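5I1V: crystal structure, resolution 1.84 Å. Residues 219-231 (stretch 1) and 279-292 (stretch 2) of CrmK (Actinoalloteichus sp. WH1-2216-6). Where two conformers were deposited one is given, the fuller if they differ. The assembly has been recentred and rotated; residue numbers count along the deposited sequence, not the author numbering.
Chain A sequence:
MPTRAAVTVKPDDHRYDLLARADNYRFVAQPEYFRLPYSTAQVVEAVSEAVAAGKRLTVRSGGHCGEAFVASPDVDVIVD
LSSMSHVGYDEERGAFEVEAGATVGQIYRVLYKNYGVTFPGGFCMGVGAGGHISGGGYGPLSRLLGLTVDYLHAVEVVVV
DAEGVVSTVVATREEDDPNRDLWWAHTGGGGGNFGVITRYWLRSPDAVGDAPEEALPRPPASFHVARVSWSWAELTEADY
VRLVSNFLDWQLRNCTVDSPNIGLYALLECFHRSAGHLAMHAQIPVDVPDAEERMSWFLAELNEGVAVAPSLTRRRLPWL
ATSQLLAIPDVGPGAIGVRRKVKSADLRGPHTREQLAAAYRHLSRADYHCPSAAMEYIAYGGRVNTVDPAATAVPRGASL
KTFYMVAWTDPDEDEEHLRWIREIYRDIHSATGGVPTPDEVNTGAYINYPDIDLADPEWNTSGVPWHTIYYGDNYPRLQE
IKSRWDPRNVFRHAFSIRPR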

# COMPACT_ATOMS: atom_id res chain seq x y z
N PRO A 219 15.94 -9.91 11.03
CA PRO A 219 16.74 -8.90 10.29
C PRO A 219 17.52 -7.99 11.26
O PRO A 219 17.28 -8.04 12.47
CB PRO A 219 15.68 -8.10 9.57
CG PRO A 219 14.48 -8.15 10.50
CD PRO A 219 14.54 -9.50 11.17
N PRO A 220 18.45 -7.17 10.74
CA PRO A 220 19.12 -6.16 11.60
C PRO A 220 18.08 -5.19 12.18
O PRO A 220 17.08 -4.91 11.54
CB PRO A 220 20.05 -5.45 10.62
CG PRO A 220 20.31 -6.49 9.56
CD PRO A 220 18.97 -7.12 9.37
N ALA A 221 18.25 -4.75 13.40
CA ALA A 221 17.20 -3.97 14.04
C ALA A 221 17.00 -2.61 13.36
O ALA A 221 15.89 -2.15 13.27
CB ALA A 221 17.49 -3.79 15.53
N SER A 222 18.07 -2.00 12.87
CA SER A 222 17.93 -0.68 12.27
C SER A 222 19.08 -0.41 11.34
O SER A 222 20.09 -1.13 11.40
CB SER A 222 17.76 0.42 13.32
OG SER A 222 18.97 0.79 13.87
N PHE A 223 18.85 0.57 10.46
CA PHE A 223 19.68 0.88 9.32
C PHE A 223 19.93 2.37 9.23
O PHE A 223 19.05 3.18 9.53
CB PHE A 223 18.95 0.50 8.03
CG PHE A 223 18.96 -0.96 7.76
CD1 PHE A 223 18.17 -1.79 8.48
CD2 PHE A 223 19.81 -1.50 6.80
CE1 PHE A 223 18.21 -3.16 8.28
CE2 PHE A 223 19.85 -2.86 6.60
CZ PHE A 223 19.04 -3.69 7.34
N HIS A 224 21.13 2.71 8.78
CA HIS A 224 21.41 4.06 8.29
C HIS A 224 21.03 4.08 6.82
O HIS A 224 21.43 3.19 6.05
CB HIS A 224 22.91 4.36 8.37
CG HIS A 224 23.45 4.43 9.77
ND1 HIS A 224 23.10 5.43 10.65
CD2 HIS A 224 24.32 3.64 10.43
CE1 HIS A 224 23.72 5.24 11.80
NE2 HIS A 224 24.47 4.16 11.69
N VAL A 225 20.30 5.12 6.41
CA VAL A 225 19.74 5.21 5.08
C VAL A 225 20.27 6.50 4.45
O VAL A 225 20.41 7.49 5.12
CB VAL A 225 18.20 5.23 5.13
CG1 VAL A 225 17.63 5.39 3.73
CG2 VAL A 225 17.63 3.96 5.82
N ALA A 226 20.62 6.44 3.19
CA ALA A 226 21.02 7.61 2.44
C ALA A 226 20.24 7.64 1.15
O ALA A 226 20.16 6.64 0.43
CB ALA A 226 22.52 7.56 2.16
N ARG A 227 19.68 8.80 0.84
CA ARG A 227 18.91 8.97 -0.36
C ARG A 227 19.60 10.15 -1.07
O ARG A 227 19.88 11.18 -0.47
CB ARG A 227 17.45 9.23 -0.03
CG ARG A 227 16.94 8.29 1.09
CD ARG A 227 15.59 7.64 0.83
NE ARG A 227 14.55 8.66 0.76
CZ ARG A 227 13.62 8.77 -0.19
NH1 ARG A 227 13.53 7.89 -1.19
NH2 ARG A 227 12.75 9.78 -0.13
N VAL A 228 19.96 9.91 -2.31
CA VAL A 228 20.84 10.80 -3.05
C VAL A 228 20.15 11.10 -4.36
O VAL A 228 19.51 10.24 -4.90
CB VAL A 228 22.16 10.10 -3.29
CG1 VAL A 228 23.16 11.02 -3.96
CG2 VAL A 228 22.74 9.63 -1.98
N SER A 229 20.28 12.31 -4.88
CA SER A 229 19.85 12.60 -6.24
C SER A 229 20.84 13.53 -6.93
O SER A 229 21.43 14.38 -6.27
CB SER A 229 18.48 13.26 -6.24
OG SER A 229 18.47 14.31 -5.30
N TRP A 230 21.01 13.34 -8.23
CA TRP A 230 21.90 14.17 -9.04
C TRP A 230 21.05 14.86 -10.10
O TRP A 230 20.29 14.21 -10.80
CB TRP A 230 22.97 13.35 -9.75
CG TRP A 230 23.97 12.68 -8.90
CD1 TRP A 230 25.24 13.10 -8.67
CD2 TRP A 230 23.82 11.43 -8.22
NE1 TRP A 230 25.89 12.21 -7.85
CE2 TRP A 230 25.04 11.17 -7.56
CE3 TRP A 230 22.75 10.52 -8.06
CZ2 TRP A 230 25.24 10.02 -6.77
CZ3 TRP A 230 22.95 9.38 -7.30
CH2 TRP A 230 24.20 9.13 -6.67
N SER A 231 21.18 16.17 -10.25
CA SER A 231 20.28 16.89 -11.16
C SER A 231 20.65 16.60 -12.60
O SER A 231 21.82 16.74 -12.98
CB SER A 231 20.31 18.41 -10.88
OG SER A 231 19.61 19.10 -11.92
N ALA A 279 18.72 8.97 -9.14
CA ALA A 279 18.41 8.83 -7.74
C ALA A 279 19.10 7.57 -7.23
O ALA A 279 19.26 6.61 -7.96
CB ALA A 279 16.91 8.72 -7.55
N MET A 280 19.58 7.59 -6.00
CA MET A 280 20.08 6.38 -5.39
C MET A 280 19.61 6.28 -3.96
O MET A 280 19.51 7.29 -3.27
CB MET A 280 21.59 6.31 -5.46
CG MET A 280 22.17 5.19 -4.61
SD MET A 280 23.94 5.20 -4.68
CE MET A 280 24.23 6.38 -3.38
N HIS A 281 19.29 5.05 -3.54
CA HIS A 281 19.12 4.80 -2.12
C HIS A 281 20.10 3.74 -1.67
O HIS A 281 20.43 2.81 -2.39
CB HIS A 281 17.68 4.45 -1.74
CG HIS A 281 17.15 3.25 -2.45
ND1 HIS A 281 16.35 3.34 -3.56
CD2 HIS A 281 17.32 1.93 -2.21
CE1 HIS A 281 16.03 2.13 -3.98
NE2 HIS A 281 16.60 1.25 -3.17
N ALA A 282 20.62 3.95 -0.47
CA ALA A 282 21.55 3.03 0.14
C ALA A 282 21.24 2.87 1.61
O ALA A 282 20.68 3.80 2.26
CB ALA A 282 22.97 3.48 -0.07
N GLN A 283 21.55 1.68 2.12
CA GLN A 283 21.28 1.34 3.49
C GLN A 283 22.33 0.40 3.98
O GLN A 283 22.87 -0.36 3.23
CB GLN A 283 19.86 0.71 3.65
CG GLN A 283 19.69 -0.61 2.93
CD GLN A 283 18.29 -1.22 2.94
OE1 GLN A 283 17.34 -0.62 2.54
NE2 GLN A 283 18.20 -2.46 3.35
N ILE A 284 22.61 0.47 5.28
CA ILE A 284 23.59 -0.38 5.93
C ILE A 284 23.14 -0.55 7.37
O ILE A 284 22.72 0.40 8.00
CB ILE A 284 25.02 0.20 5.87
CG1 ILE A 284 26.06 -0.83 6.31
CG2 ILE A 284 25.10 1.51 6.62
CD1 ILE A 284 27.53 -0.38 6.16
N PRO A 285 23.18 -1.78 7.88
CA PRO A 285 22.76 -1.89 9.27
C PRO A 285 23.62 -1.08 10.25
O PRO A 285 24.83 -0.94 10.07
CB PRO A 285 22.91 -3.39 9.56
CG PRO A 285 22.91 -4.06 8.21
CD PRO A 285 23.58 -3.06 7.30
N VAL A 286 22.99 -0.56 11.29
CA VAL A 286 23.66 0.30 12.26
C VAL A 286 24.71 -0.51 13.03
O VAL A 286 25.72 0.04 13.46
CB VAL A 286 22.62 0.94 13.22
CG1 VAL A 286 23.27 1.55 14.45
CG2 VAL A 286 21.81 1.99 12.48
N ASP A 287 24.49 -1.82 13.17
CA ASP A 287 25.37 -2.69 13.94
C ASP A 287 26.60 -3.24 13.18
O ASP A 287 27.35 -4.04 13.72
CB ASP A 287 24.58 -3.83 14.60
CG ASP A 287 23.98 -4.83 13.58
OD1 ASP A 287 23.76 -4.50 12.40
OD2 ASP A 287 23.68 -5.98 13.99
N VAL A 288 26.79 -2.84 11.93
CA VAL A 288 27.99 -3.22 11.19
C VAL A 288 29.14 -2.40 11.78
O VAL A 288 28.96 -1.25 12.10
CB VAL A 288 27.85 -2.94 9.66
CG1 VAL A 288 29.20 -2.93 8.94
CG2 VAL A 288 26.96 -3.98 9.05
N PRO A 289 30.32 -3.01 11.95
CA PRO A 289 31.47 -2.20 12.36
C PRO A 289 31.71 -0.94 11.50
O PRO A 289 31.90 -1.05 10.29
CB PRO A 289 32.63 -3.19 12.23
CG PRO A 289 32.02 -4.54 12.49
CD PRO A 289 30.54 -4.45 12.19
N ASP A 290 31.71 0.23 12.15
CA ASP A 290 31.96 1.53 11.51
C ASP A 290 30.93 1.89 10.42
O ASP A 290 31.27 2.52 9.41
CB ASP A 290 33.37 1.59 10.93
CG ASP A 290 34.43 1.23 11.96
OD1 ASP A 290 34.55 1.96 12.98
OD2 ASP A 290 35.11 0.20 11.76
N ALA A 291 29.69 1.50 10.66
CA ALA A 291 28.65 1.50 9.63
C ALA A 291 28.45 2.87 9.01
O ALA A 291 28.39 3.00 7.78
CB ALA A 291 27.34 1.04 10.22
N GLU A 292 28.34 3.86 9.88
CA GLU A 292 28.09 5.24 9.47
C GLU A 292 29.22 5.76 8.57
O GLU A 292 28.98 6.39 7.55
CB GLU A 292 27.95 6.08 10.73
CG GLU A 292 27.27 7.40 10.51
CD GLU A 292 26.73 8.00 11.80
OE1 GLU A 292 27.02 7.48 12.92
OE2 GLU A 292 26.01 9.00 11.69
O HOH W 1 20.58 -5.64 14.71

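This contact is an antiparallel pairing of two neighbouring β-strands, residues 222-231 and 279-285, extended at one end by a turn and the start of a helix that pack around a histidine ring. The backbone sets the register. Paired amide-carbonyl bonds join His-224 to Ile-284, Ala-226 to Ala-282 and Val-228 to Met-280; in the middle pair, Ala-226 N reaches Ala-282 O at 2.8 Å and Ala-282 N returns to Ala-226 O at 2.9 Å. Between and beyond these rungs lie the non-hydrogen-bonded pairs, where CA-H groups lean on the same carbonyls, as Gln-283 CA does on His-224 O at 3.2 Å.

Pro-285 falls opposite Phe-223 at a non-hydrogen-bonded position, where its lack of an amide hydrogen costs this ladder nothing; its CA sits over one face of the Phe-223 ring, 4.2 Å from the centroid. The alternation continues at the next residue: Val-286 N donates to Ser-222 O at 3.0 Å and nearly straight, 172° at the hydrogen.

Side chains alternate by pair. His-224, Ile-284, Ala-226, Ala-282, Val-228 and Met-280 share one face, on which the small alanine pair separates two bulkier groupings. At one, Val-228 CG2 meets Met-280 CE at 3.8 Å, while the edge of the Trp-230 ring comes in with CZ3 3.8 Å from Met-280 CB. At the other, the His-224 ring is sandwiched: Val-286 CG2 lies 3.6 Å from its centroid over one face, Glu-292 CB covers the opposite face, and Ala-291 CB stands at the edge. The turn from Pro-285 to Val-288, closed by a weak bond from Val-288 N to Pro-285 O, begins the chain's path to that helix.

Beyond the strand, Pro-220 CB packs on Pro-285 CB at 3.7 Å, and a water bridges Ala-221 N, at 2.8 Å from its oxygen, to Asp-287 OD2 through a weak bond.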